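Hydrolase (Thermococcus thioreducens, PDB 6IAH) is a magnesium-binding phosphatase of the haloacid dehalogenase superfamily with diverse substrate specificity, probably including phosphoglycolate. Local coordinates at residues Glu16-Ala21 against Thr107-Arg112. Residues are numbered along the deposited sequence; the frame is centred on the assembly and turned at random.
Sequences ESYDEA and TFYLGR
Tyr109 slides its ring past that of Tyr18 in a strongly displaced, nearly parallel pair: the planes differ by 18°, yet with centroids 5.2 Å apart the rings are offset so far that little of one lies over the other. Only the adjoining rims meet, Tyr18 CE1 approaching Tyr109 CZ at 3.6 Å. Ser17 OG lies in the plane of the Tyr109 ring at its edge, 3.6 Å from CE1, and Ala21 CB packs 4.1 Å from Tyr109 CB. With CG anti to the backbone N (chi1 180°), the Tyr109 ring runs along helix 17-32 toward its first turn. No direct hydrogen bond crosses the contact; a water bridges the phenols, donating to Tyr18 OH and to Tyr109 OH, each at 2.7 Å. Beyond this shell, Glu128 OE2 bonds to both Ser17 OG and Tyr109 OH, while Tyr18 OH bonds to Asp8, a ligand of the bound magnesium ion. A leucine in place of Tyr109 would probably cost the water its second phenol, leave Glu128 OE2 with Ser17 OG alone of the two hydroxyls, and strip the Tyr18 rim of its aromatic neighbour. Phe108 extends the packing along helix 17-32 to Leu24 and Tyr28. Helices 17-32 and 100-110 belong to a helical insertion consistent with the cap of HAD phosphatases, and Tyr18 links their contact to the DxD motif after strand 2-5.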
loop_
_atom_site.group_PDB
_atom_site.type_symbol
_atom_site.label_atom_id
_atom_site.label_comp_id
_atom_site.label_asym_id
_atom_site.label_seq_id
_atom_site.Cartn_x
_atom_site.Cartn_y
_atom_site.Cartn_z
ATOM N N GLU A 16 -0.079 5.667 8.641
ATOM C CA GLU A 16 1.197 5.026 8.779
ATOM C C GLU A 16 1.218 3.588 9.508
ATOM O O GLU A 16 2.217 3.282 10.215
ATOM C CB GLU A 16 2.189 6.106 9.254
ATOM C CG GLU A 16 2.273 7.261 8.231
ATOM C CD GLU A 16 0.955 8.093 8.170
ATOM O OE1 GLU A 16 0.623 8.718 9.208
ATOM O OE2 GLU A 16 0.211 8.078 7.140
ATOM N N SER A 17 0.122 2.763 9.307
ATOM C CA SER A 17 -0.103 1.434 9.926
ATOM C C SER A 17 1.050 0.540 9.436
ATOM O O SER A 17 1.666 -0.138 10.217
ATOM C CB SER A 17 -1.400 0.760 9.492
ATOM O OG SER A 17 -1.445 0.658 8.046
ATOM N N TYR A 18 1.314 0.553 8.120
ATOM C CA TYR A 18 2.415 -0.229 7.561
ATOM C C TYR A 18 3.769 0.238 8.066
ATOM O O TYR A 18 4.660 -0.581 8.292
ATOM C CB TYR A 18 2.440 -0.136 6.057
ATOM C CG TYR A 18 1.138 -0.496 5.325
ATOM C CD1 TYR A 18 0.644 -1.777 5.295
ATOM C CD2 TYR A 18 0.533 0.459 4.516
ATOM C CE1 TYR A 18 -0.504 -2.091 4.545
ATOM C CE2 TYR A 18 -0.595 0.166 3.777
ATOM C CZ TYR A 18 -1.108 -1.090 3.768
ATOM O OH TYR A 18 -2.210 -1.296 2.933
ATOM N N ASP A 19 3.945 1.546 8.172
ATOM C CA ASP A 19 5.194 2.074 8.679
ATOM C C ASP A 19 5.470 1.617 10.103
ATOM O O ASP A 19 6.587 1.277 10.407
ATOM C CB ASP A 19 5.196 3.600 8.642
ATOM C CG ASP A 19 5.312 4.188 7.231
ATOM O OD1 ASP A 19 5.427 3.453 6.230
ATOM O OD2 ASP A 19 5.335 5.421 7.152
ATOM N N GLU A 20 4.469 1.625 10.979
ATOM C CA GLU A 20 4.658 1.166 12.357
ATOM C C GLU A 20 4.820 -0.363 12.405
ATOM O O GLU A 20 5.538 -0.870 13.238
ATOM C CB GLU A 20 3.511 1.636 13.259
ATOM C CG GLU A 20 3.638 1.285 14.743
ATOM C CD GLU A 20 4.553 2.215 15.523
ATOM O OE1 GLU A 20 5.062 3.198 14.948
ATOM O OE2 GLU A 20 4.778 1.943 16.714
ATOM N N ALA A 21 4.189 -1.108 11.501
ATOM C CA ALA A 21 4.441 -2.526 11.463
ATOM C C ALA A 21 5.889 -2.856 11.061
ATOM O O ALA A 21 6.492 -3.792 11.620
ATOM C CB ALA A 21 3.433 -3.195 10.505
ATOM N N THR A 107 1.946 -10.853 12.286
ATOM C CA THR A 107 1.482 -10.805 13.666
ATOM C C THR A 107 1.178 -9.339 14.094
ATOM O O THR A 107 0.107 -9.074 14.635
ATOM C CB THR A 107 2.505 -11.495 14.604
ATOM O OG1 THR A 107 2.639 -12.877 14.203
ATOM C CG2 THR A 107 2.053 -11.433 16.059
ATOM N N PHE A 108 2.085 -8.415 13.782
ATOM C CA PHE A 108 1.942 -6.998 14.170
ATOM C C PHE A 108 0.847 -6.295 13.312
ATOM O O PHE A 108 0.044 -5.534 13.846
ATOM C CB PHE A 108 3.255 -6.228 14.031
ATOM C CG PHE A 108 4.221 -6.452 15.141
ATOM C CD1 PHE A 108 3.844 -6.250 16.471
ATOM C CD2 PHE A 108 5.549 -6.818 14.881
ATOM C CE1 PHE A 108 4.772 -6.451 17.501
ATOM C CE2 PHE A 108 6.456 -7.023 15.901
ATOM C CZ PHE A 108 6.083 -6.815 17.202
ATOM N N TYR A 109 0.793 -6.592 12.007
ATOM C CA TYR A 109 -0.103 -5.855 11.111
ATOM C C TYR A 109 -1.530 -6.434 11.206
ATOM O O TYR A 109 -2.487 -5.667 11.362
ATOM C CB TYR A 109 0.408 -5.834 9.637
ATOM C CG TYR A 109 -0.550 -5.070 8.738
ATOM C CD1 TYR A 109 -0.635 -3.685 8.796
ATOM C CD2 TYR A 109 -1.433 -5.760 7.887
ATOM C CE1 TYR A 109 -1.541 -2.966 8.017
ATOM C CE2 TYR A 109 -2.334 -5.067 7.099
ATOM C CZ TYR A 109 -2.392 -3.697 7.152
ATOM O OH TYR A 109 -3.331 -3.070 6.383
ATOM N N LEU A 110 -1.652 -7.775 11.090
ATOM C CA LEU A 110 -2.907 -8.453 11.111
ATOM C C LEU A 110 -3.428 -8.843 12.513
ATOM O O LEU A 110 -4.632 -8.931 12.684
ATOM C CB LEU A 110 -2.875 -9.703 10.225
ATOM C CG LEU A 110 -2.619 -9.475 8.738
ATOM C CD1 LEU A 110 -2.609 -10.837 8.070
ATOM C CD2 LEU A 110 -3.715 -8.623 8.107
ATOM N N GLY A 111 -2.544 -9.103 13.476
ATOM C CA GLY A 111 -2.964 -9.473 14.819
ATOM C C GLY A 111 -3.795 -10.718 14.795
ATOM O O GLY A 111 -3.443 -11.679 14.099
ATOM N N ARG A 112 -4.990 -10.637 15.390
ATOM C CA ARG A 112 -5.849 -11.808 15.483
ATOM C C ARG A 112 -6.419 -12.254 14.153
ATOM O O ARG A 112 -6.906 -13.403 14.069
ATOM C CB ARG A 112 -6.969 -11.623 16.489
ATOM C CG ARG A 112 -6.443 -11.370 17.892
ATOM C CD ARG A 112 -7.612 -11.065 18.787
ATOM N NE ARG A 112 -7.247 -11.150 20.194
ATOM C CZ ARG A 112 -8.043 -10.817 21.197
ATOM N NH1 ARG A 112 -9.225 -10.328 20.944
ATOM N NH2 ARG A 112 -7.630 -10.938 22.437
HETATM O O HOH W 1 -3.314 -3.624 3.747
#